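Local coordinates for DUF1254 domain-containing protein (Vibrio parahaemolyticus, PDB 3U07) that is of unknown function but unites DUF1254 and DUF1214 family regions in one chain that is probably exported by means of a signal peptide, at residues Ala43-Tyr48 with Leu216-Phe221; Tyr36-Asp41 with Gly301-Gln306; His333-Arg338 with Lys406-Ile411. The protein carries 2 engineered substitutions. All blocks are in the same frame, centred on the assembly; numbering follows the deposited sequence.

Interactions 1 and 2 use neighbouring stretches of the same helix, 26-52, and are joined by the salt bridge between Arg218 and Asp41, their centres about 11 Å apart. The more buried of the two is interaction 2, where the helix meets helix 295-305 partly through water; interaction 1, farther from the centre of the chain and partly buried, sets it across helix 215-224 with an aromatic pair and an arginine-lysine approach. Interaction 3 has its centre about 32 Å from that of interaction 2. It is a buried contact between strands of two sheets in the DUF1214 region, made by aromatic rings alone. The three illustrate how tyrosine serves helix crossings and sheet packing alike.

Interaction 1 of 3, residues Ala43-Tyr48 with Leu216-Phe221; sequences AYKFFY and LERVNF
Arg218 and Phe221, one turn apart on helix 215-224, meet Tyr44 and Lys45 of helix 26-52 in a nearly orthogonal helix-helix packing. The short axes cross at 87° with a closest approach of 10.7 Å, so contact is concentrated where a few large side chains bridge the crossing. No hydrogen bond joins the two segments directly. Arg218 comes first, and its aliphatic part does the packing. CD lies at the edge of the Tyr44 ring, near its plane, 3.8 Å from CD2, while CG and CB follow past CD2, farther from the ring plane. A bend in the arginine chain at chi3 then takes the guanidinium off the tyrosine, with its plane nearly parallel to that of the Tyr44 ring. NE forms a salt bridge with Asp41, one turn earlier on helix 26-52, and NH1 is bonded to Ser213 OG. The extended chain of Lys45 reaches over one face of the guanidinium, placing CE 3.7 Å from Arg218 NH2. Lys45 NZ, 4.2 Å from Arg218 NH2, forms a salt bridge with Glu42, so the two cationic groups share an acidic neighbourhood that would be expected to offset their charges. Phe221 returns to the crossing. Its ring presents an edge toward the face of Tyr44 in an offset edge-to-face pair, with centroids 5.8 Å apart and planes at 64°. The tyrosine side chain leaves its helix with CG anti to the backbone N (chi1 178°), which swings the ring toward helix 215-224, where its CD2-CE2 edge meets the arginine stem and CE1 meets Phe221. The nearest atoms of the two rings are Tyr44 CE1 and Phe221 CE2, 4.0 Å apart, while the Tyr44 hydroxyl is hydrogen-bonded to Pro208 O.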
loop_
_atom_site.group_PDB
_atom_site.type_symbol
_atom_site.label_atom_id
_atom_site.label_comp_id
_atom_site.label_asym_id
_atom_site.label_seq_id
_atom_site.Cartn_x
_atom_site.Cartn_y
_atom_site.Cartn_z
ATOM N N ALA A 43 3.970 -7.957 8.822
ATOM C CA ALA A 43 2.918 -6.977 9.090
ATOM C C ALA A 43 2.937 -6.688 10.593
ATOM O O ALA A 43 2.831 -5.538 11.019
ATOM C CB ALA A 43 1.559 -7.525 8.674
ATOM N N TYR A 44 3.078 -7.739 11.397
ATOM C CA TYR A 44 3.134 -7.563 12.842
ATOM C C TYR A 44 4.335 -6.697 13.233
ATOM O O TYR A 44 4.185 -5.732 13.980
ATOM C CB TYR A 44 3.246 -8.904 13.574
ATOM C CG TYR A 44 3.345 -8.712 15.075
ATOM C CD1 TYR A 44 2.274 -8.184 15.795
ATOM C CD2 TYR A 44 4.531 -8.979 15.761
ATOM C CE1 TYR A 44 2.377 -7.924 17.157
ATOM C CE2 TYR A 44 4.647 -8.718 17.127
ATOM C CZ TYR A 44 3.563 -8.189 17.817
ATOM O OH TYR A 44 3.660 -7.910 19.159
ATOM N N LYS A 45 5.521 -7.044 12.734
ATOM C CA LYS A 45 6.725 -6.276 13.056
ATOM C C LYS A 45 6.513 -4.807 12.729
ATOM O O LYS A 45 6.886 -3.924 13.506
ATOM C CB LYS A 45 7.940 -6.794 12.274
ATOM C CG LYS A 45 8.445 -8.174 12.674
ATOM C CD LYS A 45 9.658 -8.548 11.819
ATOM C CE LYS A 45 10.096 -9.989 12.030
ATOM N NZ LYS A 45 11.173 -10.372 11.071
ATOM N N PHE A 46 5.912 -4.544 11.574
ATOM C CA PHE A 46 5.661 -3.168 11.168
ATOM C C PHE A 46 4.709 -2.496 12.156
ATOM O O PHE A 46 4.913 -1.353 12.540
ATOM C CB PHE A 46 5.056 -3.118 9.766
ATOM C CG PHE A 46 4.810 -1.721 9.270
ATOM C CD1 PHE A 46 5.775 -1.054 8.520
ATOM C CD2 PHE A 46 3.627 -1.061 9.580
ATOM C CE1 PHE A 46 5.560 0.252 8.084
ATOM C CE2 PHE A 46 3.404 0.241 9.150
ATOM C CZ PHE A 46 4.373 0.901 8.401
ATOM N N PHE A 47 3.662 -3.208 12.555
ATOM C CA PHE A 47 2.699 -2.667 13.510
ATOM C C PHE A 47 3.392 -2.396 14.848
ATOM O O PHE A 47 3.158 -1.369 15.486
ATOM C CB PHE A 47 1.548 -3.658 13.727
ATOM C CG PHE A 47 0.584 -3.245 14.808
ATOM C CD1 PHE A 47 -0.339 -2.221 14.591
ATOM C CD2 PHE A 47 0.616 -3.859 16.057
ATOM C CE1 PHE A 47 -1.210 -1.815 15.601
ATOM C CE2 PHE A 47 -0.253 -3.457 17.076
ATOM C CZ PHE A 47 -1.166 -2.434 16.846
ATOM N N TYR A 48 4.256 -3.318 15.259
ATOM C CA TYR A 48 4.960 -3.188 16.530
ATOM C C TYR A 48 5.878 -1.980 16.529
ATOM O O TYR A 48 5.853 -1.160 17.447
ATOM C CB TYR A 48 5.795 -4.440 16.819
ATOM C CG TYR A 48 6.303 -4.505 18.244
ATOM C CD1 TYR A 48 5.551 -5.122 19.245
ATOM C CD2 TYR A 48 7.516 -3.909 18.604
ATOM C CE1 TYR A 48 5.987 -5.146 20.566
ATOM C CE2 TYR A 48 7.960 -3.924 19.925
ATOM C CZ TYR A 48 7.191 -4.544 20.898
ATOM O OH TYR A 48 7.621 -4.560 22.201
ATOM N N LEU A 216 7.339 -18.035 15.099
ATOM C CA LEU A 216 6.202 -18.883 15.434
ATOM C C LEU A 216 5.308 -18.197 16.464
ATOM O O LEU A 216 4.094 -18.139 16.283
ATOM C CB LEU A 216 6.660 -20.236 15.990
ATOM C CG LEU A 216 7.186 -21.270 14.992
ATOM C CD1 LEU A 216 7.716 -22.478 15.755
ATOM C CD2 LEU A 216 6.075 -21.686 14.028
ATOM N N GLU A 217 5.891 -17.663 17.536
ATOM C CA GLU A 217 5.053 -17.015 18.536
ATOM C C GLU A 217 4.386 -15.742 18.034
ATOM O O GLU A 217 3.237 -15.469 18.386
ATOM C CB GLU A 217 5.822 -16.761 19.844
ATOM C CG GLU A 217 7.143 -16.036 19.757
ATOM C CD GLU A 217 7.840 -15.986 21.115
ATOM O OE1 GLU A 217 8.897 -16.640 21.278
ATOM O OE2 GLU A 217 7.318 -15.298 22.023
ATOM N N ARG A 218 5.079 -14.977 17.192
ATOM C CA ARG A 218 4.491 -13.754 16.657
ATOM C C ARG A 218 3.328 -14.097 15.720
ATOM O O ARG A 218 2.235 -13.546 15.850
ATOM C CB ARG A 218 5.541 -12.923 15.909
ATOM C CG ARG A 218 6.613 -12.301 16.818
ATOM C CD ARG A 218 7.514 -11.335 16.046
ATOM N NE ARG A 218 8.213 -11.989 14.939
ATOM C CZ ARG A 218 9.433 -12.516 15.018
ATOM N NH1 ARG A 218 10.117 -12.470 16.155
ATOM N NH2 ARG A 218 9.963 -13.105 13.957
ATOM N N VAL A 219 3.559 -15.014 14.783
ATOM C CA VAL A 219 2.512 -15.409 13.850
ATOM C C VAL A 219 1.315 -16.043 14.577
ATOM O O VAL A 219 0.169 -15.713 14.281
ATOM C CB VAL A 219 3.052 -16.392 12.786
ATOM C CG1 VAL A 219 1.892 -16.962 11.955
ATOM C CG2 VAL A 219 4.040 -15.668 11.866
ATOM N N ASN A 220 1.572 -16.956 15.514
ATOM C CA ASN A 220 0.479 -17.596 16.255
ATOM C C ASN A 220 -0.295 -16.561 17.070
ATOM O O ASN A 220 -1.508 -16.678 17.247
ATOM C CB ASN A 220 1.015 -18.696 17.179
ATOM C CG ASN A 220 1.546 -19.892 16.411
ATOM O OD1 ASN A 220 1.423 -19.967 15.189
ATOM N ND2 ASN A 220 2.136 -20.839 17.127
ATOM N N PHE A 221 0.410 -15.545 17.560
ATOM C CA PHE A 221 -0.220 -14.477 18.329
ATOM C C PHE A 221 -1.206 -13.700 17.445
ATOM O O PHE A 221 -2.352 -13.458 17.830
ATOM C CB PHE A 221 0.846 -13.513 18.859
ATOM C CG PHE A 221 0.281 -12.278 19.494
ATOM C CD1 PHE A 221 -0.221 -12.312 20.793
ATOM C CD2 PHE A 221 0.233 -11.080 18.787
ATOM C CE1 PHE A 221 -0.761 -11.164 21.380
ATOM C CE2 PHE A 221 -0.303 -9.929 19.359
ATOM C CZ PHE A 221 -0.802 -9.971 20.660
#

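Interaction 2 of 3, residues Tyr36-Asp41 with Gly301-Gln306; sequences YGYSID and GTYLGQ
Tyr38 supplies the apolar part of the contact by extending its ring toward Thr302 and Tyr303. Its CE2 approaches the Thr302 methyl CG2 at 3.6 Å, obliquely to the ring. The phenol oxygen goes farther and lies in the plane of the Tyr303 ring, at its edge, with OH 3.5 Å from CD1 of that ring. This is packing against carbon, and no hydrogen bond passes directly between the segments. The setting is a helix-helix interface in which the segment axes are inclined at 48° and approach to 10.1 Å. Helix 253-273 adds a third wall, since Tyr38 also rests on Met267 and Leu270 while Tyr303 touches Val271. Two waters bridge the polar groups. Thr302 is turned with CG2 anti to its own N and OG1 beside it (chi1 -75°), a rotation that sends the methyl to Tyr38 and the hydroxyl to the waters. The first water donates to Ser39 O at 2.8 Å and accepts from Gln306 NE2 at 3.1 Å, and it is also bonded to Thr302 OG1. A second water connects Ser39 OG, 2.8 Å away, with the same threonine oxygen, OG1, at 2.7 Å.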
loop_
_atom_site.group_PDB
_atom_site.type_symbol
_atom_site.label_atom_id
_atom_site.label_comp_id
_atom_site.label_asym_id
_atom_site.label_seq_id
_atom_site.Cartn_x
_atom_site.Cartn_y
_atom_site.Cartn_z
ATOM N N TYR A 36 4.619 -18.915 4.404
ATOM C CA TYR A 36 3.206 -18.584 4.620
ATOM C C TYR A 36 3.126 -17.550 5.750
ATOM O O TYR A 36 2.403 -16.554 5.654
ATOM C CB TYR A 36 2.403 -19.827 5.034
ATOM C CG TYR A 36 1.180 -19.507 5.879
ATOM C CD1 TYR A 36 -0.004 -19.040 5.298
ATOM C CD2 TYR A 36 1.232 -19.608 7.269
ATOM C CE1 TYR A 36 -1.104 -18.675 6.087
ATOM C CE2 TYR A 36 0.139 -19.247 8.068
ATOM C CZ TYR A 36 -1.022 -18.780 7.471
ATOM O OH TYR A 36 -2.081 -18.406 8.272
ATOM N N GLY A 37 3.894 -17.784 6.812
ATOM C CA GLY A 37 3.880 -16.885 7.957
ATOM C C GLY A 37 4.546 -15.540 7.752
ATOM O O GLY A 37 4.225 -14.566 8.444
ATOM N N TYR A 38 5.460 -15.482 6.788
ATOM C CA TYR A 38 6.204 -14.258 6.483
ATOM C C TYR A 38 5.356 -12.993 6.384
ATOM O O TYR A 38 5.644 -11.991 7.042
ATOM C CB TYR A 38 6.980 -14.434 5.173
ATOM C CG TYR A 38 7.719 -13.194 4.722
ATOM C CD1 TYR A 38 8.976 -12.873 5.239
ATOM C CD2 TYR A 38 7.157 -12.335 3.778
ATOM C CE1 TYR A 38 9.657 -11.724 4.823
ATOM C CE2 TYR A 38 7.826 -11.187 3.357
ATOM C CZ TYR A 38 9.072 -10.887 3.882
ATOM O OH TYR A 38 9.730 -9.752 3.460
ATOM N N SER A 39 4.319 -13.029 5.555
ATOM C CA SER A 39 3.471 -11.851 5.381
ATOM C C SER A 39 2.854 -11.390 6.702
ATOM O O SER A 39 2.802 -10.197 6.988
ATOM C CB SER A 39 2.371 -12.134 4.352
ATOM O OG SER A 39 2.932 -12.416 3.081
ATOM N N ILE A 40 2.391 -12.336 7.506
ATOM C CA ILE A 40 1.799 -12.004 8.798
ATOM C C ILE A 40 2.882 -11.485 9.746
ATOM O O ILE A 40 2.699 -10.478 10.423
ATOM C CB ILE A 40 1.132 -13.238 9.433
ATOM C CG1 ILE A 40 -0.055 -13.682 8.569
ATOM C CG2 ILE A 40 0.655 -12.904 10.846
ATOM C CD1 ILE A 40 -0.530 -15.095 8.838
ATOM N N ASP A 41 4.023 -12.165 9.774
ATOM C CA ASP A 41 5.102 -11.755 10.659
ATOM C C ASP A 41 5.583 -10.341 10.361
ATOM O O ASP A 41 5.730 -9.526 11.272
ATOM C CB ASP A 41 6.274 -12.742 10.567
ATOM C CG ASP A 41 7.259 -12.579 11.715
ATOM O OD1 ASP A 41 6.793 -12.383 12.855
ATOM O OD2 ASP A 41 8.487 -12.652 11.491
ATOM N N GLY A 301 4.870 -9.716 -2.299
ATOM C CA GLY A 301 4.097 -8.487 -2.245
ATOM C C GLY A 301 4.581 -7.655 -1.075
ATOM O O GLY A 301 4.707 -6.434 -1.173
ATOM N N THR A 302 4.858 -8.327 0.040
ATOM C CA THR A 302 5.346 -7.663 1.242
ATOM C C THR A 302 6.835 -7.324 1.089
ATOM O O THR A 302 7.292 -6.248 1.489
ATOM C CB THR A 302 5.175 -8.576 2.490
ATOM O OG1 THR A 302 3.796 -8.612 2.880
ATOM C CG2 THR A 302 6.015 -8.061 3.652
ATOM N N TYR A 303 7.582 -8.256 0.510
ATOM C CA TYR A 303 9.013 -8.074 0.318
ATOM C C TYR A 303 9.348 -6.905 -0.585
ATOM O O TYR A 303 10.218 -6.092 -0.270
ATOM C CB TYR A 303 9.630 -9.345 -0.266
ATOM C CG TYR A 303 11.138 -9.287 -0.358
ATOM C CD1 TYR A 303 11.929 -9.402 0.782
ATOM C CD2 TYR A 303 11.774 -9.105 -1.584
ATOM C CE1 TYR A 303 13.314 -9.342 0.704
ATOM C CE2 TYR A 303 13.162 -9.040 -1.672
ATOM C CZ TYR A 303 13.923 -9.162 -0.527
ATOM O OH TYR A 303 15.291 -9.115 -0.606
ATOM N N LEU A 304 8.653 -6.810 -1.703
ATOM C CA LEU A 304 8.956 -5.739 -2.622
ATOM C C LEU A 304 8.254 -4.414 -2.246
ATOM O O LEU A 304 8.928 -3.381 -2.162
ATOM C CB LEU A 304 8.642 -6.209 -4.066
ATOM C CG LEU A 304 9.606 -7.347 -4.526
ATOM C CD1 LEU A 304 9.160 -7.977 -5.840
ATOM C CD2 LEU A 304 11.026 -6.801 -4.663
ATOM N N GLY A 305 6.965 -4.451 -1.867
ATOM C CA GLY A 305 6.277 -3.200 -1.527
ATOM C C GLY A 305 5.126 -3.231 -0.532
ATOM O O GLY A 305 3.990 -2.822 -0.822
ATOM N N GLN A 306 5.461 -3.640 0.682
ATOM C CA GLN A 306 4.495 -3.761 1.759
ATOM C C GLN A 306 3.460 -2.654 1.852
ATOM O O GLN A 306 3.778 -1.479 1.692
ATOM C CB GLN A 306 5.224 -3.920 3.100
ATOM C CG GLN A 306 4.327 -4.370 4.249
ATOM C CD GLN A 306 5.074 -4.419 5.572
ATOM O OE1 GLN A 306 5.849 -3.518 5.884
ATOM N NE2 GLN A 306 4.834 -5.466 6.362
HETATM O O HOH W 1 3.284 -7.917 5.410
HETATM O O HOH W 2 2.594 -10.400 1.197
#

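Interaction 3 of 3, residues His333-Arg338 with Lys406-Ile411; sequences HDYVMR and KPFYAI
Phe408 points an edge of its ring at the face of Tyr335, and this offset edge-to-face pair carries the direct contact between the two segments. The ring planes stand at 80° and the centroids are 5.6 Å apart. The approach is made by the far end of the phenylalanine: CE2 lies 3.8 Å from Tyr335 CE1, and CZ sits beside both CE1 and CD1 of the tyrosine. Tyr335 CD1 lies in the plane of the Phe408 ring, at its edge; that edge meets the tyrosine near CE1 and CD1, offset from the centre of the ring. The side chains run past each other in opposite directions. Phe408 CG is placed between its backbone N and carbonyl carbon (chi1 67°), and from there the ring extends so that its CE2 and CZ reach the tyrosine. Two residues along each strand, selenomethionine Met337 and Ala410 also direct their CB atoms inward, without closing to contact.

Polar bonding is confined to the surroundings of the pair. No hydrogen bond joins the segments, and the Tyr335 hydroxyl is instead bonded to the backbone N of Asp329. That bond ties the outer end of the tyrosine ring to the chain ahead of its own strand.

The contact joins strands of two different sheets within the DUF1214 region, probably as part of their packing. Strand 334-340 lies between 382-388 and 432-434 in a mixed sheet, with Tyr335 resting on Met387 and Val433. Strand 408-417 lies between 315-319 and 347-354 in an antiparallel sheet, where Phe408 and Ala410 both pack on Ile352 of strand 347-354.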
loop_
_atom_site.group_PDB
_atom_site.type_symbol
_atom_site.label_atom_id
_atom_site.label_comp_id
_atom_site.label_asym_id
_atom_site.label_seq_id
_atom_site.Cartn_x
_atom_site.Cartn_y
_atom_site.Cartn_z
ATOM N N HIS A 333 22.990 16.050 -18.638
ATOM C CA HIS A 333 22.157 16.171 -19.822
ATOM C C HIS A 333 20.809 16.816 -19.548
ATOM O O HIS A 333 20.434 17.082 -18.404
ATOM C CB HIS A 333 21.852 14.784 -20.407
ATOM C CG HIS A 333 23.057 13.956 -20.727
ATOM N ND1 HIS A 333 23.782 14.113 -21.890
ATOM C CD2 HIS A 333 23.648 12.942 -20.049
ATOM C CE1 HIS A 333 24.767 13.231 -21.914
ATOM N NE2 HIS A 333 24.708 12.510 -20.809
ATOM N N ASP A 334 20.102 17.055 -20.645
ATOM C CA ASP A 334 18.748 17.570 -20.641
ATOM C C ASP A 334 18.032 16.340 -21.201
ATOM O O ASP A 334 18.608 15.605 -22.005
ATOM C CB ASP A 334 18.605 18.745 -21.602
ATOM C CG ASP A 334 18.735 20.087 -20.909
ATOM O OD1 ASP A 334 19.281 20.135 -19.787
ATOM O OD2 ASP A 334 18.292 21.095 -21.497
ATOM N N TYR A 335 16.802 16.083 -20.777
ATOM C CA TYR A 335 16.106 14.912 -21.290
ATOM C C TYR A 335 14.726 15.249 -21.816
ATOM O O TYR A 335 14.167 16.302 -21.506
ATOM C CB TYR A 335 15.971 13.847 -20.200
ATOM C CG TYR A 335 17.280 13.416 -19.583
ATOM C CD1 TYR A 335 17.869 14.156 -18.555
ATOM C CD2 TYR A 335 17.931 12.265 -20.025
ATOM C CE1 TYR A 335 19.081 13.753 -17.982
ATOM C CE2 TYR A 335 19.134 11.859 -19.463
ATOM C CZ TYR A 335 19.703 12.604 -18.444
ATOM O OH TYR A 335 20.898 12.197 -17.893
ATOM N N VAL A 336 14.189 14.352 -22.635
ATOM C CA VAL A 336 12.857 14.534 -23.175
ATOM C C VAL A 336 12.121 13.194 -23.178
ATOM O O VAL A 336 12.699 12.142 -23.451
ATOM C CB VAL A 336 12.883 15.149 -24.601
ATOM C CG1 VAL A 336 13.501 14.185 -25.588
ATOM C CG2 VAL A 336 11.466 15.530 -25.019
HETATM N N MSE A 337 10.836 13.262 -22.852
HETATM C CA MSE A 337 9.961 12.103 -22.776
HETATM C C MSE A 337 8.733 12.418 -23.625
HETATM O O MSE A 337 8.046 13.401 -23.367
HETATM C CB MSE A 337 9.531 11.928 -21.327
HETATM C CG MSE A 337 9.491 10.526 -20.800
HETATM SE SE MSE A 337 9.018 10.590 -18.916
HETATM C CE MSE A 337 9.631 12.343 -18.459
ATOM N N ARG A 338 8.451 11.600 -24.630
ATOM C CA ARG A 338 7.283 11.844 -25.471
ATOM C C ARG A 338 6.494 10.548 -25.619
ATOM O O ARG A 338 7.029 9.534 -26.067
ATOM C CB ARG A 338 7.725 12.371 -26.832
ATOM C CG ARG A 338 6.598 12.623 -27.809
ATOM C CD ARG A 338 7.167 13.181 -29.101
ATOM N NE ARG A 338 6.412 12.745 -30.272
ATOM C CZ ARG A 338 5.266 13.280 -30.673
ATOM N NH1 ARG A 338 4.726 14.289 -30.001
ATOM N NH2 ARG A 338 4.657 12.796 -31.747
ATOM N N LYS A 406 22.097 16.171 -10.272
ATOM C CA LYS A 406 22.647 14.939 -9.722
ATOM C C LYS A 406 21.873 13.742 -10.258
ATOM O O LYS A 406 20.897 13.906 -10.984
ATOM C CB LYS A 406 22.548 14.967 -8.195
ATOM C CG LYS A 406 21.153 15.285 -7.669
ATOM C CD LYS A 406 21.006 14.892 -6.203
ATOM C CE LYS A 406 19.651 15.316 -5.647
ATOM N NZ LYS A 406 19.479 14.904 -4.225
ATOM N N PRO A 407 22.311 12.519 -9.927
ATOM C CA PRO A 407 21.575 11.355 -10.423
ATOM C C PRO A 407 20.149 11.397 -9.877
ATOM O O PRO A 407 19.932 11.723 -8.709
ATOM C CB PRO A 407 22.377 10.182 -9.867
ATOM C CG PRO A 407 23.783 10.717 -9.873
ATOM C CD PRO A 407 23.585 12.109 -9.307
ATOM N N PHE A 408 19.179 11.076 -10.725
ATOM C CA PHE A 408 17.782 11.086 -10.321
ATOM C C PHE A 408 17.050 9.933 -10.980
ATOM O O PHE A 408 17.578 9.278 -11.881
ATOM C CB PHE A 408 17.125 12.404 -10.744
ATOM C CG PHE A 408 17.005 12.577 -12.246
ATOM C CD1 PHE A 408 15.872 12.132 -12.925
ATOM C CD2 PHE A 408 18.030 13.182 -12.977
ATOM C CE1 PHE A 408 15.756 12.291 -14.309
ATOM C CE2 PHE A 408 17.926 13.346 -14.359
ATOM C CZ PHE A 408 16.788 12.901 -15.027
ATOM N N TYR A 409 15.844 9.659 -10.502
ATOM C CA TYR A 409 15.024 8.629 -11.111
ATOM C C TYR A 409 13.618 9.187 -11.201
ATOM O O TYR A 409 13.264 10.130 -10.489
ATOM C CB TYR A 409 15.045 7.316 -10.323
ATOM C CG TYR A 409 14.593 7.395 -8.883
ATOM C CD1 TYR A 409 15.478 7.775 -7.875
ATOM C CD2 TYR A 409 13.290 7.043 -8.522
ATOM C CE1 TYR A 409 15.079 7.797 -6.541
ATOM C CE2 TYR A 409 12.876 7.065 -7.191
ATOM C CZ TYR A 409 13.778 7.442 -6.207
ATOM O OH TYR A 409 13.388 7.468 -4.888
ATOM N N ALA A 410 12.823 8.626 -12.098
ATOM C CA ALA A 410 11.463 9.090 -12.281
ATOM C C ALA A 410 10.499 7.965 -11.966
ATOM O O ALA A 410 10.726 6.822 -12.352
ATOM C CB ALA A 410 11.262 9.570 -13.726
ATOM N N ILE A 411 9.433 8.300 -11.245
ATOM C CA ILE A 411 8.403 7.330 -10.889
ATOM C C ILE A 411 7.101 7.723 -11.577
ATOM O O ILE A 411 6.589 8.819 -11.359
ATOM C CB ILE A 411 8.129 7.308 -9.370
ATOM C CG1 ILE A 411 9.328 6.728 -8.615
ATOM C CG2 ILE A 411 6.851 6.515 -9.092
ATOM C CD1 ILE A 411 9.590 5.258 -8.887
#